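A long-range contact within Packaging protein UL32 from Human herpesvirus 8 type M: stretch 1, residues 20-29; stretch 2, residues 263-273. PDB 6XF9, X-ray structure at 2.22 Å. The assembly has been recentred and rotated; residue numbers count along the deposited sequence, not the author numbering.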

# COMPACT_ATOMS: atom_id res chain seq x y z
N LEU D 20 13.24 49.97 -7.13
CA LEU D 20 12.77 48.68 -6.61
C LEU D 20 11.49 48.22 -7.32
O LEU D 20 11.37 47.04 -7.67
CB LEU D 20 12.53 48.76 -5.10
CG LEU D 20 11.94 47.53 -4.43
CD1 LEU D 20 12.89 46.37 -4.59
CD2 LEU D 20 11.67 47.78 -2.97
N LEU D 21 10.51 49.11 -7.49
CA LEU D 21 9.28 48.71 -8.18
C LEU D 21 9.55 48.28 -9.62
O LEU D 21 8.98 47.30 -10.10
CB LEU D 21 8.26 49.85 -8.16
CG LEU D 21 7.56 50.24 -6.87
CD1 LEU D 21 6.75 51.52 -7.08
CD2 LEU D 21 6.67 49.12 -6.41
N ALA D 22 10.42 49.00 -10.33
CA ALA D 22 10.71 48.62 -11.71
C ALA D 22 11.34 47.24 -11.76
O ALA D 22 11.00 46.43 -12.63
CB ALA D 22 11.62 49.66 -12.37
N ALA D 23 12.28 46.96 -10.86
CA ALA D 23 12.90 45.63 -10.78
C ALA D 23 11.98 44.56 -10.21
O ALA D 23 12.42 43.41 -10.05
CB ALA D 23 14.18 45.71 -9.94
N SER D 24 10.73 44.89 -9.87
CA SER D 24 9.80 43.96 -9.25
C SER D 24 8.61 43.60 -10.15
O SER D 24 7.64 42.99 -9.68
CB SER D 24 9.31 44.54 -7.92
OG SER D 24 10.40 44.65 -7.02
N LEU D 25 8.68 43.94 -11.43
CA LEU D 25 7.69 43.51 -12.40
C LEU D 25 8.23 42.28 -13.12
O LEU D 25 9.44 42.06 -13.18
CB LEU D 25 7.41 44.61 -13.41
CG LEU D 25 6.81 45.92 -12.90
CD1 LEU D 25 7.01 47.04 -13.94
CD2 LEU D 25 5.37 45.80 -12.51
N LEU D 26 7.33 41.46 -13.64
CA LEU D 26 7.73 40.27 -14.37
C LEU D 26 8.06 40.60 -15.83
O LEU D 26 7.61 41.61 -16.36
CB LEU D 26 6.61 39.23 -14.30
CG LEU D 26 6.51 38.53 -12.96
CD1 LEU D 26 5.22 37.78 -12.91
CD2 LEU D 26 7.68 37.57 -12.83
N PRO D 27 8.85 39.75 -16.51
CA PRO D 27 9.15 39.98 -17.94
C PRO D 27 7.90 39.89 -18.81
O PRO D 27 7.02 39.04 -18.59
CB PRO D 27 10.14 38.86 -18.28
CG PRO D 27 10.75 38.47 -16.99
CD PRO D 27 9.69 38.68 -15.94
N GLU D 28 7.83 40.76 -19.84
CA GLU D 28 6.63 40.85 -20.68
C GLU D 28 6.42 39.56 -21.47
O GLU D 28 5.32 38.99 -21.47
CB GLU D 28 6.73 42.06 -21.62
N HIS D 29 7.46 39.09 -22.15
CA HIS D 29 7.40 37.89 -22.98
C HIS D 29 8.60 37.04 -22.57
O HIS D 29 9.62 37.01 -23.27
CB HIS D 29 7.38 38.24 -24.47
CG HIS D 29 6.28 39.19 -24.86
ND1 HIS D 29 4.94 38.82 -24.85
CD2 HIS D 29 6.31 40.47 -25.29
CE1 HIS D 29 4.20 39.84 -25.26
NE2 HIS D 29 5.01 40.85 -25.53
N PRO D 263 1.75 60.50 -10.79
CA PRO D 263 1.96 59.04 -10.80
C PRO D 263 3.26 58.63 -10.12
O PRO D 263 4.34 58.90 -10.66
CB PRO D 263 2.02 58.70 -12.30
CG PRO D 263 2.54 59.95 -12.94
CD PRO D 263 2.20 61.14 -12.04
N PHE D 264 3.15 57.99 -8.94
CA PHE D 264 4.33 57.64 -8.16
C PHE D 264 5.30 56.84 -9.00
O PHE D 264 6.52 57.02 -8.90
CB PHE D 264 3.93 56.83 -6.92
CG PHE D 264 5.08 56.45 -6.00
CD1 PHE D 264 5.90 55.38 -6.29
CD2 PHE D 264 5.30 57.14 -4.82
CE1 PHE D 264 6.96 55.02 -5.43
CE2 PHE D 264 6.36 56.79 -3.97
CZ PHE D 264 7.18 55.74 -4.28
N PHE D 265 4.78 55.96 -9.84
CA PHE D 265 5.61 54.98 -10.51
C PHE D 265 5.21 54.82 -11.97
O PHE D 265 4.03 54.61 -12.27
CB PHE D 265 5.47 53.65 -9.76
CG PHE D 265 6.06 52.48 -10.45
CD1 PHE D 265 7.41 52.44 -10.75
CD2 PHE D 265 5.27 51.38 -10.74
CE1 PHE D 265 7.96 51.34 -11.36
CE2 PHE D 265 5.81 50.27 -11.35
CZ PHE D 265 7.17 50.24 -11.66
N SER D 266 6.21 54.87 -12.85
CA SER D 266 6.04 54.65 -14.29
C SER D 266 6.80 53.38 -14.68
O SER D 266 8.04 53.35 -14.56
CB SER D 266 6.55 55.85 -15.10
OG SER D 266 7.92 56.07 -14.86
N PRO D 267 6.12 52.34 -15.17
CA PRO D 267 6.82 51.07 -15.46
C PRO D 267 7.55 51.14 -16.79
O PRO D 267 7.08 51.75 -17.76
CB PRO D 267 5.67 50.05 -15.53
CG PRO D 267 4.47 50.84 -15.89
CD PRO D 267 4.66 52.22 -15.28
N PRO D 268 8.68 50.44 -16.89
CA PRO D 268 9.39 50.34 -18.17
C PRO D 268 8.60 49.55 -19.20
O PRO D 268 7.68 48.79 -18.90
CB PRO D 268 10.69 49.62 -17.80
CG PRO D 268 10.41 48.91 -16.51
CD PRO D 268 9.38 49.75 -15.79
N LEU D 269 9.00 49.74 -20.46
CA LEU D 269 8.53 48.84 -21.50
C LEU D 269 9.35 47.56 -21.43
O LEU D 269 10.41 47.50 -20.79
CB LEU D 269 8.69 49.49 -22.87
CG LEU D 269 8.44 50.98 -23.01
CD1 LEU D 269 8.98 51.42 -24.35
CD2 LEU D 269 6.95 51.32 -22.89
N GLN D 270 8.86 46.53 -22.12
CA GLN D 270 9.36 45.16 -21.98
C GLN D 270 9.09 44.58 -20.59
O GLN D 270 9.75 43.62 -20.17
CB GLN D 270 10.85 45.06 -22.32
N ALA D 271 8.12 45.14 -19.85
CA ALA D 271 7.70 44.60 -18.57
C ALA D 271 6.21 44.27 -18.59
O ALA D 271 5.41 44.96 -19.24
CB ALA D 271 7.98 45.58 -17.42
N ASP D 272 5.85 43.24 -17.82
CA ASP D 272 4.48 42.72 -17.72
C ASP D 272 3.72 43.66 -16.81
O ASP D 272 3.73 43.53 -15.59
CB ASP D 272 4.51 41.28 -17.19
CG ASP D 272 3.13 40.62 -17.19
OD1 ASP D 272 2.10 41.31 -17.03
OD2 ASP D 272 3.08 39.39 -17.37
N THR D 273 3.07 44.66 -17.43
CA THR D 273 2.29 45.66 -16.72
C THR D 273 0.86 45.22 -16.38
O THR D 273 0.02 46.10 -16.11
CB THR D 273 2.26 46.96 -17.53
OG1 THR D 273 1.54 46.76 -18.76
CG2 THR D 273 3.69 47.38 -17.87

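Two segments of one chain, whose touching residues are at least 240 positions apart, bury 560 Å² between them, in a contact that is apolar at one end and backbone-bonded at the other. In the first segment the end of a helix, residues 20-22, gives way to a type I turn from Ala-22 to Leu-25. Ser-24 braces this bend: its OG donates to Leu-20 O at 2.7 Å, and its N donates to Leu-21 O at 3.0 Å.

Leu-21 and Leu-25, both directed toward the second segment, both pack against the ring of Phe-265, Leu-21 over one face and Leu-25 at the edge. Leu-21 CB lies 3.6 Å from the centroid of the Phe-265 ring and 16° off its normal, a CH-pi contact that sets an aliphatic carbon against the pi cloud. The same leucine reaches Phe-264, with its CD1 3.9 Å from Phe-264 CE1. At the ring edge, Leu-25 CD1 approaches Phe-265 CZ at 3.9 Å.

Leu-25 has the largest area covered by the other segment, 84 Å², and its CD1 is the knob. Leu-25 CD1 enters a hollow lined by Phe-265, Pro-267, Pro-268 and Ala-271, lying 3.7 Å from Pro-267 CB, 4.0 Å from Pro-268 CD and 3.9 Å from Ala-271 CB. These are van der Waals distances, so the methyl fits the hollow closely. Nearby, the small side chain of Ala-22 rests against Pro-268, CB to CD 4.1 Å.

Beyond Leu-25 the two segments run antiparallel in a short, weakly bonded pairing. Asp-272 N donates to Leu-26 O at 2.8 Å with a nearly straight angle of 166°, while the bond from Glu-28 N to Gln-270 O, at 3.5 Å, is weak. Leu-26 CB lies 4.1 Å from Asp-272 CB. Between these bonds, Pro-27 faces away and lies opposite Ala-271 as a non-hydrogen-bonded pair; its ring nitrogen has no proton to donate.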